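Side-chain contact in beta-galactosidase (Bacillus circulans subsp. alkalophilus, PDB 3TTY), which hydrolyses terminal beta-galactosidic bonds through a TIM-barrel glycoside hydrolase domain that binds galactose: residues S320-R323 against P324-R328. Numbering follows the deposited sequence.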
loop_
_atom_site.group_PDB
_atom_site.type_symbol
_atom_site.label_atom_id
_atom_site.label_comp_id
_atom_site.label_asym_id
_atom_site.label_seq_id
_atom_site.Cartn_x
_atom_site.Cartn_y
_atom_site.Cartn_z
ATOM N N SER A 320 -22.446 1.963 9.216
ATOM C CA SER A 320 -23.393 1.209 10.019
ATOM C C SER A 320 -24.291 2.153 10.817
ATOM O O SER A 320 -23.851 3.197 11.307
ATOM C CB SER A 320 -22.645 0.231 10.938
ATOM O OG SER A 320 -21.684 0.925 11.725
ATOM N N ALA A 321 -25.563 1.797 10.921
ATOM C CA ALA A 321 -26.518 2.617 11.657
ATOM C C ALA A 321 -26.251 2.470 13.153
ATOM O O ALA A 321 -25.777 1.421 13.598
ATOM C CB ALA A 321 -27.942 2.184 11.320
ATOM N N LYS A 322 -26.506 3.529 13.917
ATOM C CA LYS A 322 -26.570 3.420 15.372
ATOM C C LYS A 322 -27.858 2.675 15.697
ATOM O O LYS A 322 -28.938 3.129 15.319
ATOM C CB LYS A 322 -26.608 4.813 16.026
ATOM C CG LYS A 322 -25.302 5.592 15.932
ATOM C CD LYS A 322 -25.368 6.994 16.563
ATOM C CE LYS A 322 -23.973 7.642 16.608
ATOM N NZ LYS A 322 -23.911 9.025 17.202
ATOM N N ARG A 323 -27.755 1.538 16.383
ATOM C CA ARG A 323 -28.943 0.765 16.731
ATOM C C ARG A 323 -29.838 1.579 17.663
ATOM O O ARG A 323 -29.391 2.543 18.287
ATOM C CB ARG A 323 -28.586 -0.575 17.410
ATOM C CG ARG A 323 -27.449 -1.380 16.809
ATOM C CD ARG A 323 -27.753 -2.083 15.502
ATOM N NE ARG A 323 -27.165 -1.349 14.393
ATOM C CZ ARG A 323 -26.838 -1.865 13.210
ATOM N NH1 ARG A 323 -27.024 -3.146 12.953
ATOM N NH2 ARG A 323 -26.309 -1.081 12.276
ATOM N N PRO A 324 -31.116 1.186 17.768
ATOM C CA PRO A 324 -32.079 1.905 18.607
ATOM C C PRO A 324 -31.530 2.223 19.996
ATOM O O PRO A 324 -31.044 1.324 20.671
ATOM C CB PRO A 324 -33.244 0.912 18.713
ATOM C CG PRO A 324 -33.201 0.172 17.428
ATOM C CD PRO A 324 -31.743 0.061 17.049
ATOM N N GLY A 325 -31.621 3.486 20.409
ATOM C CA GLY A 325 -31.169 3.901 21.723
ATOM C C GLY A 325 -29.680 4.234 21.804
ATOM O O GLY A 325 -29.228 4.839 22.778
ATOM N N VAL A 326 -28.911 3.850 20.786
ATOM C CA VAL A 326 -27.467 4.032 20.857
ATOM C C VAL A 326 -27.083 5.500 20.731
ATOM O O VAL A 326 -26.194 5.971 21.431
ATOM C CB VAL A 326 -26.714 3.149 19.849
ATOM C CG1 VAL A 326 -25.257 3.581 19.723
ATOM C CG2 VAL A 326 -26.798 1.697 20.286
ATOM N N MET A 327 -27.769 6.220 19.857
ATOM C CA MET A 327 -27.539 7.654 19.727
ATOM C C MET A 327 -27.703 8.324 21.091
ATOM O O MET A 327 -26.903 9.184 21.482
ATOM C CB MET A 327 -28.494 8.256 18.685
ATOM C CG MET A 327 -28.272 9.737 18.365
ATOM S SD MET A 327 -28.850 10.854 19.664
ATOM C CE MET A 327 -30.603 10.468 19.649
ATOM N N ARG A 328 -28.726 7.901 21.828
ATOM C CA ARG A 328 -28.991 8.436 23.167
ATOM C C ARG A 328 -27.909 8.021 24.173
ATOM O O ARG A 328 -27.428 8.842 24.951
ATOM C CB ARG A 328 -30.361 7.972 23.646
ATOM C CG ARG A 328 -30.761 8.442 25.025
ATOM C CD ARG A 328 -32.208 8.046 25.239
ATOM N NE ARG A 328 -32.718 8.355 26.568
ATOM C CZ ARG A 328 -32.648 7.522 27.603
ATOM N NH1 ARG A 328 -32.068 6.338 27.465
ATOM N NH2 ARG A 328 -33.152 7.874 28.778
HETATM O O HOH W 1 -24.821 9.783 19.786
HETATM O O HOH W 2 -29.794 5.337 17.610
#
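A type II beta-turn, Arg323-Pro324-Gly325-Val326, leads the chain into helix 326-336, with Gly325 as N-cap. The evidence is the extended backbone at Pro324 and the positive phi of Gly325 (phi/psi 85/-14°), closed by Val326 N donating to Arg323 O at 2.9 Å (N-H...O 157°). A water lies 2.9 Å from Arg323 O, to which it probably donates, and accepts from Met327 N, linking the turn to the first helical turn. The side chain of Arg323, the first residue of the turn, folds back: bends at chi2 and chi3 bring its guanidinium edge-on to Ala321 O, gripped by NH2 at 2.9 Å and NE at 3.2 Å, both from one face of the carbonyl. NH2 pairs with Asp518 and NH1 with Asp564, both of the second subunit, so a leucine here would probably leave both carboxylates without their cationic mate and Ala321 O without its two donors. Lys322 runs extended beyond CG, passing its CD 3.9 Å from Met327 CA; its NZ bonds to Thr309 O and, through a second water, to Met327 O. Val326 CG1 packs 4.1 Å from Lys322 CB. The turn thus joins the loop after barrel strand 303-307 to helix 326-336, beside helix 371-386, whose Glu375 accepts from Gly325 N and whose Leu379 meets Met327.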